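PDB 6KIA: enoyl-acyl carrier protein reductase from Uncultured bacterium, which probably catalyses the NADH-dependent reduction of enoyl-acyl carrier protein in fatty acid synthesis, and is associated with resistance to triclosan. Local coordinates for residues 242-247 with 288-293; 304-309 with 424-429. One frame throughout, in Å; residues are numbered along the deposited sequence.

Interaction 1 (242-247 with 288-293); sequences HGTEIL and CPEIRT. With NAI (1,4-dihydronicotinamide adenine dinucleotide), chain D.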
loop_
_atom_site.group_PDB
_atom_site.type_symbol
_atom_site.label_atom_id
_atom_site.label_comp_id
_atom_site.label_asym_id
_atom_site.label_seq_id
_atom_site.Cartn_x
_atom_site.Cartn_y
_atom_site.Cartn_z
ATOM N N HIS A 242 -2.733 7.816 3.241
ATOM C CA HIS A 242 -3.229 8.760 4.244
ATOM C C HIS A 242 -4.117 9.766 3.540
ATOM O O HIS A 242 -3.999 10.984 3.740
ATOM C CB HIS A 242 -2.065 9.451 4.966
ATOM C CG HIS A 242 -2.451 10.080 6.271
ATOM N ND1 HIS A 242 -1.533 10.357 7.265
ATOM C CD2 HIS A 242 -3.655 10.490 6.742
ATOM C CE1 HIS A 242 -2.160 10.887 8.303
ATOM N NE2 HIS A 242 -3.446 10.985 8.011
ATOM N N GLY A 243 -4.944 9.256 2.629
ATOM C CA GLY A 243 -5.766 10.113 1.793
ATOM C C GLY A 243 -4.959 10.772 0.691
ATOM O O GLY A 243 -3.721 10.801 0.722
ATOM N N THR A 244 -5.662 11.354 -0.278
ATOM C CA THR A 244 -5.016 11.874 -1.481
ATOM C C THR A 244 -5.713 13.152 -1.993
ATOM O O THR A 244 -6.939 13.248 -1.931
ATOM C CB THR A 244 -5.047 10.795 -2.584
ATOM O OG1 THR A 244 -4.384 9.616 -2.109
ATOM C CG2 THR A 244 -4.405 11.294 -3.884
ATOM N N GLU A 245 -4.939 14.126 -2.485
ATOM C CA GLU A 245 -5.559 15.306 -3.094
ATOM C C GLU A 245 -5.953 15.013 -4.522
ATOM O O GLU A 245 -5.130 14.577 -5.368
ATOM C CB GLU A 245 -4.623 16.516 -3.066
ATOM C CG GLU A 245 -4.235 16.970 -1.677
ATOM C CD GLU A 245 -3.315 18.179 -1.681
ATOM O OE1 GLU A 245 -2.232 18.084 -2.278
ATOM O OE2 GLU A 245 -3.666 19.220 -1.088
ATOM N N ILE A 246 -7.221 15.260 -4.809
ATOM C CA ILE A 246 -7.744 15.039 -6.139
ATOM C C ILE A 246 -8.542 16.274 -6.559
ATOM O O ILE A 246 -8.944 17.044 -5.698
ATOM C CB ILE A 246 -8.624 13.775 -6.186
ATOM C CG1 ILE A 246 -9.993 14.008 -5.503
ATOM C CG2 ILE A 246 -7.880 12.555 -5.612
ATOM C CD1 ILE A 246 -10.899 12.766 -5.497
ATOM N N LEU A 247 -8.793 16.430 -7.856
ATOM C CA LEU A 247 -9.544 17.582 -8.360
ATOM C C LEU A 247 -11.019 17.554 -7.941
ATOM O O LEU A 247 -11.789 16.711 -8.390
ATOM C CB LEU A 247 -9.468 17.626 -9.877
ATOM C CG LEU A 247 -8.134 18.223 -10.315
ATOM C CD1 LEU A 247 -7.934 18.104 -11.821
ATOM C CD2 LEU A 247 -8.055 19.684 -9.913
ATOM N N CYS A 288 0.564 7.541 -1.128
ATOM C CA CYS A 288 0.199 7.402 -2.547
ATOM C C CYS A 288 -1.299 7.328 -2.783
ATOM O O CYS A 288 -2.049 7.038 -1.852
ATOM C CB CYS A 288 0.873 6.152 -3.126
ATOM S SG CYS A 288 2.701 6.298 -3.244
ATOM N N PRO A 289 -1.747 7.551 -4.027
ATOM C CA PRO A 289 -3.202 7.520 -4.283
ATOM C C PRO A 289 -3.893 6.171 -4.153
ATOM O O PRO A 289 -3.279 5.113 -4.215
ATOM C CB PRO A 289 -3.303 7.963 -5.747
ATOM C CG PRO A 289 -2.093 8.748 -5.991
ATOM C CD PRO A 289 -1.011 8.031 -5.210
ATOM N N GLU A 290 -5.216 6.237 -4.005
ATOM C CA GLU A 290 -6.086 5.077 -4.098
ATOM C C GLU A 290 -5.976 4.451 -5.484
ATOM O O GLU A 290 -6.156 5.147 -6.512
ATOM C CB GLU A 290 -7.550 5.490 -3.861
ATOM C CG GLU A 290 -7.818 6.263 -2.568
ATOM C CD GLU A 290 -7.585 7.779 -2.680
ATOM O OE1 GLU A 290 -7.112 8.282 -3.728
ATOM O OE2 GLU A 290 -7.890 8.486 -1.704
ATOM N N ILE A 291 -5.687 3.151 -5.530
ATOM C CA ILE A 291 -5.717 2.410 -6.782
ATOM C C ILE A 291 -6.301 1.027 -6.534
ATOM O O ILE A 291 -6.622 0.680 -5.400
ATOM C CB ILE A 291 -4.318 2.293 -7.431
ATOM C CG1 ILE A 291 -3.316 1.635 -6.482
ATOM C CG2 ILE A 291 -3.776 3.661 -7.872
ATOM C CD1 ILE A 291 -2.047 1.283 -7.213
ATOM N N ARG A 292 -6.485 0.244 -7.594
ATOM C CA ARG A 292 -6.925 -1.129 -7.406
ATOM C C ARG A 292 -5.764 -2.112 -7.574
ATOM O O ARG A 292 -5.147 -2.213 -8.644
ATOM C CB ARG A 292 -8.074 -1.461 -8.356
ATOM C CG ARG A 292 -9.315 -0.667 -7.987
ATOM C CD ARG A 292 -10.545 -1.110 -8.765
ATOM N NE ARG A 292 -11.201 -2.271 -8.167
ATOM C CZ ARG A 292 -11.166 -3.497 -8.680
ATOM N NH1 ARG A 292 -10.507 -3.730 -9.810
ATOM N NH2 ARG A 292 -11.797 -4.492 -8.064
ATOM N N THR A 293 -5.443 -2.775 -6.468
ATOM C CA THR A 293 -4.421 -3.814 -6.389
ATOM C C THR A 293 -4.996 -5.022 -5.668
ATOM O O THR A 293 -6.156 -5.010 -5.243
ATOM C CB THR A 293 -3.195 -3.356 -5.589
ATOM O OG1 THR A 293 -3.598 -3.200 -4.227
ATOM C CG2 THR A 293 -2.596 -2.062 -6.112
HETATM P PA NAI D . 0.002 -5.909 -2.977
HETATM O O1A NAI D . 0.620 -6.100 -4.328
HETATM O O2A NAI D . -0.952 -6.987 -2.500
HETATM O O5B NAI D . 1.193 -5.686 -1.948
HETATM C C5B NAI D . 1.047 -6.104 -0.606
HETATM C C4B NAI D . 2.516 -6.175 -0.086
HETATM O O4B NAI D . 2.395 -6.495 1.428
HETATM C C3B NAI D . 3.197 -7.119 -0.630
HETATM O O3B NAI D . 4.601 -6.716 -0.903
HETATM C C2B NAI D . 3.160 -8.355 0.469
HETATM O O2B NAI D . 4.257 -9.298 0.182
HETATM C C1B NAI D . 3.258 -7.750 1.602
HETATM N N9A NAI D . 2.545 -8.478 2.672
HETATM C C8A NAI D . 1.256 -8.763 2.925
HETATM N N7A NAI D . 1.201 -9.470 4.051
HETATM C C5A NAI D . 2.468 -9.620 4.508
HETATM C C6A NAI D . 2.897 -10.289 5.644
HETATM N N6A NAI D . 2.218 -11.013 6.682
HETATM N N1A NAI D . 4.215 -10.316 5.903
HETATM C C2A NAI D . 5.099 -9.705 5.054
HETATM N N3A NAI D . 4.666 -9.034 3.921
HETATM C C4A NAI D . 3.322 -9.010 3.661
HETATM O O3 NAI D . -0.867 -4.504 -2.912
HETATM P PN NAI D . -0.349 -2.977 -2.854
HETATM O O1N NAI D . 0.531 -2.679 -4.028
HETATM O O2N NAI D . -1.639 -2.172 -2.832
HETATM O O5D NAI D . 0.454 -2.802 -1.487
HETATM C C5D NAI D . 1.791 -2.331 -1.468
HETATM C C4D NAI D . 1.844 -1.111 -0.520
HETATM O O4D NAI D . 1.192 -0.112 -1.083
HETATM C C3D NAI D . 1.100 -1.405 0.781
HETATM O O3D NAI D . 1.834 -1.029 1.897
HETATM C C2D NAI D . -0.130 -0.481 0.643
HETATM O O2D NAI D . -0.710 -0.247 1.975
HETATM C C1D NAI D . 0.341 0.585 0.052
HETATM N N1N NAI D . -0.688 1.416 -0.572
HETATM C C2N NAI D . -1.717 0.873 -1.312
HETATM C C3N NAI D . -2.712 1.706 -1.838
HETATM C C7N NAI D . -3.845 1.140 -2.693
HETATM O O7N NAI D . -4.869 1.790 -2.887
HETATM N N7N NAI D . -3.691 -0.149 -3.268
HETATM C C4N NAI D . -2.682 3.081 -1.654
HETATM C C5N NAI D . -1.606 3.627 -0.945
HETATM C C6N NAI D . -0.622 2.790 -0.406
HETATM O O HOH W 1 -2.063 8.604 0.502
#
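The dihydronicotinamide ring turns its C4N-C5N side to the loop 288-293, where Pro-289 O stands 3.3 Å from C4N and Cys-288 O 3.6 Å from C5N. Next to the ring, the carboxamide is overlain on its flat side by Ile-291 CG1. It is also held by a nearly straight bond from Ile-291 N to O7N (3.1 Å, N-H...O angle 176°), which fixes its rotation. Further along, Thr-293 turns OG1 between its backbone N and carbonyl carbon (chi1 67°), and this hydroxyl donates to phosphate oxygen O2N at 2.6 Å.

The third flat group, the Glu-290 carboxylate, meets Thr-244 tip to tip. The hydroxyl lies above the carboxylate plane, and Thr-244 OG1 to Glu-290 OE1 (3.4 Å) is at best a weak bond, since the one proton has another acceptor within reach. OE2 is better served, by Tyr-241 OH and Gln-255 NE2. Thr-244 and Pro-289 cross obliquely, with Thr-244 CG2 4.0 Å from Pro-289 CB.

A water joins the two backbones: it accepts from His-242 N at 2.9 Å and is within bonding reach of Gly-243 O and of Cys-288 O.

The loop follows strand 283-287 of the mainly parallel sheet, and a main-chain N-H reading the carboxamide beyond such a strand is characteristic of the Rossmann-type nicotinamide pocket, as in short-chain dehydrogenases and related enoyl reductases.

Interaction 2 (304-309 with 424-429); sequences LSLFPL and LSHDVI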
loop_
_atom_site.group_PDB
_atom_site.type_symbol
_atom_site.label_atom_id
_atom_site.label_comp_id
_atom_site.label_asym_id
_atom_site.label_seq_id
_atom_site.Cartn_x
_atom_site.Cartn_y
_atom_site.Cartn_z
ATOM N N LEU A 304 -13.339 5.127 -6.491
ATOM C CA LEU A 304 -14.048 6.350 -6.827
ATOM C C LEU A 304 -13.107 7.529 -6.755
ATOM O O LEU A 304 -13.275 8.511 -7.516
ATOM C CB LEU A 304 -15.244 6.571 -5.886
ATOM C CG LEU A 304 -16.328 5.507 -5.987
ATOM C CD1 LEU A 304 -17.425 5.874 -5.009
ATOM C CD2 LEU A 304 -16.899 5.417 -7.410
ATOM N N SER A 305 -12.096 7.419 -5.886
ATOM C CA SER A 305 -11.151 8.526 -5.726
ATOM C C SER A 305 -10.235 8.710 -6.932
ATOM O O SER A 305 -9.684 9.782 -7.126
ATOM C CB SER A 305 -10.302 8.318 -4.475
ATOM O OG SER A 305 -11.118 8.308 -3.303
ATOM N N LEU A 306 -10.123 7.683 -7.761
ATOM C CA LEU A 306 -9.116 7.658 -8.816
ATOM C C LEU A 306 -9.565 8.329 -10.124
ATOM O O LEU A 306 -8.744 8.909 -10.839
ATOM C CB LEU A 306 -8.710 6.199 -9.076
ATOM C CG LEU A 306 -7.689 5.878 -10.168
ATOM C CD1 LEU A 306 -6.337 6.532 -9.868
ATOM C CD2 LEU A 306 -7.558 4.360 -10.229
ATOM N N PHE A 307 -10.861 8.286 -10.430
ATOM C CA PHE A 307 -11.327 8.819 -11.728
ATOM C C PHE A 307 -10.917 10.267 -12.055
ATOM O O PHE A 307 -10.568 10.561 -13.213
ATOM C CB PHE A 307 -12.850 8.684 -11.823
ATOM C CG PHE A 307 -13.328 7.263 -11.804
ATOM C CD1 PHE A 307 -13.132 6.437 -12.900
ATOM C CD2 PHE A 307 -13.982 6.754 -10.694
ATOM C CE1 PHE A 307 -13.576 5.108 -12.886
ATOM C CE2 PHE A 307 -14.448 5.440 -10.671
ATOM C CZ PHE A 307 -14.256 4.615 -11.758
ATOM N N PRO A 308 -10.931 11.175 -11.052
ATOM C CA PRO A 308 -10.529 12.547 -11.385
ATOM C C PRO A 308 -9.064 12.695 -11.821
ATOM O O PRO A 308 -8.691 13.785 -12.258
ATOM C CB PRO A 308 -10.797 13.316 -10.076
ATOM C CG PRO A 308 -11.847 12.509 -9.378
ATOM C CD PRO A 308 -11.506 11.092 -9.685
ATOM N N LEU A 309 -8.257 11.637 -11.730
ATOM C CA LEU A 309 -6.906 11.691 -12.324
ATOM C C LEU A 309 -7.006 12.062 -13.802
ATOM O O LEU A 309 -6.125 12.739 -14.345
ATOM C CB LEU A 309 -6.166 10.349 -12.134
ATOM C CG LEU A 309 -4.754 10.293 -12.724
ATOM C CD1 LEU A 309 -3.824 11.248 -11.945
ATOM C CD2 LEU A 309 -4.187 8.855 -12.723
ATOM N N LEU A 424 2.145 11.988 -2.589
ATOM C CA LEU A 424 2.128 12.017 -4.045
ATOM C C LEU A 424 0.664 12.043 -4.466
ATOM O O LEU A 424 0.012 11.000 -4.491
ATOM C CB LEU A 424 2.837 10.785 -4.624
ATOM C CG LEU A 424 4.260 10.549 -4.094
ATOM C CD1 LEU A 424 4.866 9.330 -4.766
ATOM C CD2 LEU A 424 5.116 11.790 -4.378
ATOM N N SER A 425 0.114 13.229 -4.729
ATOM C CA SER A 425 -1.302 13.314 -5.116
ATOM C C SER A 425 -1.456 13.388 -6.638
ATOM O O SER A 425 -0.462 13.283 -7.359
ATOM C CB SER A 425 -1.966 14.506 -4.414
ATOM O OG SER A 425 -2.039 14.226 -3.015
ATOM N N HIS A 426 -2.690 13.561 -7.139
ATOM C CA HIS A 426 -2.915 13.503 -8.568
ATOM C C HIS A 426 -2.169 14.573 -9.341
ATOM O O HIS A 426 -1.871 14.373 -10.510
ATOM C CB HIS A 426 -4.409 13.631 -8.904
ATOM C CG HIS A 426 -5.195 12.410 -8.570
ATOM N ND1 HIS A 426 -6.523 12.251 -8.932
ATOM C CD2 HIS A 426 -4.853 11.277 -7.911
ATOM C CE1 HIS A 426 -6.958 11.085 -8.496
ATOM N NE2 HIS A 426 -5.963 10.465 -7.874
ATOM N N ASP A 427 -1.913 15.708 -8.695
ATOM C CA ASP A 427 -1.253 16.808 -9.385
ATOM C C ASP A 427 0.164 16.429 -9.828
ATOM O O ASP A 427 0.489 16.465 -11.031
ATOM C CB ASP A 427 -1.243 18.092 -8.523
ATOM C CG ASP A 427 -0.501 17.946 -7.201
ATOM O OD1 ASP A 427 -0.518 16.866 -6.559
ATOM O OD2 ASP A 427 0.138 18.943 -6.802
ATOM N N VAL A 428 0.977 15.981 -8.888
ATOM C CA VAL A 428 2.380 15.701 -9.224
ATOM C C VAL A 428 2.493 14.414 -10.058
ATOM O O VAL A 428 3.363 14.286 -10.916
ATOM C CB VAL A 428 3.233 15.635 -7.959
ATOM C CG1 VAL A 428 2.911 14.378 -7.119
ATOM C CG2 VAL A 428 4.734 15.701 -8.327
ATOM N N ILE A 429 1.569 13.480 -9.869
ATOM C CA ILE A 429 1.591 12.276 -10.682
ATOM C C ILE A 429 1.199 12.597 -12.139
ATOM O O ILE A 429 1.796 12.082 -13.086
ATOM C CB ILE A 429 0.655 11.211 -10.077
ATOM C CG1 ILE A 429 1.302 10.616 -8.830
ATOM C CG2 ILE A 429 0.286 10.125 -11.089
ATOM C CD1 ILE A 429 0.293 9.981 -7.916
HETATM O O HOH W 2 -7.442 14.731 -9.750
#
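The oxygen of a water is the best-held polar atom, with two partners: His-426 ND1 at 2.8 Å and, more weakly, Pro-308 O at 3.0 Å. The water sits in the plane of the imidazole, at its edge, and so ties the ring to the turn 306-309 and limits its rotation.

Leu-309 N also comes within 3.3 Å of His-426 ND1, but the angle is poor. Its hydrogen goes instead to Leu-306 O at 2.9 Å, closing a type I turn that leads into helix 309-315. Next to ND1, ring carbon CE1 of His-426 approaches Ser-305 O at 3.3 Å, a carbonyl with no polar partner in the model. The carbon between two ring nitrogens is somewhat electropositive, so this approach may partly compensate the buried oxygen.

Leu-309 carries the apolar half of the contact. Its CB lies over one face of the imidazole in a CH-pi contact, 4.0 Å from the ring centroid and 22° off the normal. CG, anti to the backbone N (chi1 180°), then carries CD1 along the ring, 3.8 Å from His-426 CG, and on to Ile-429 CG2 at 4.3 Å, one turn further along the helix. Thr-244 and Ile-246 also touch the imidazole, while Val-402 of helix 394-413 backs Leu-309.

His-426 opens its helix, and the positive end of the helix dipole would tend to disfavour a charged ring. The contact joins two helix starts, 309-315 and 426-436, the second following shortly after strand 421-423, the edge strand of the mainly parallel, Rossmann-type sheet.

How the interactions relate
Both interactions are buried and lie side by side, their centres about 6 Å apart. Strand residue Glu-245 of interaction 1 runs against the start of helix 426-436 in interaction 2: its N probably bonds Ser-425 OG, and its O probably accepts from His-426 N. Pro-289 packs on Leu-424 and Ile-429, and Glu-290 OE1 on Ser-305 CB, so the loop beyond strand 283-287 serves both. Their chemistry follows their place: interaction 1 lines the cofactor with main-chain groups and the Thr-293 hydroxyl, and sets a carboxylate against a threonine behind it, whereas interaction 2, one layer behind, relies on an imidazole packed against leucine, a water at the ring edge, and a leucine-isoleucine contact.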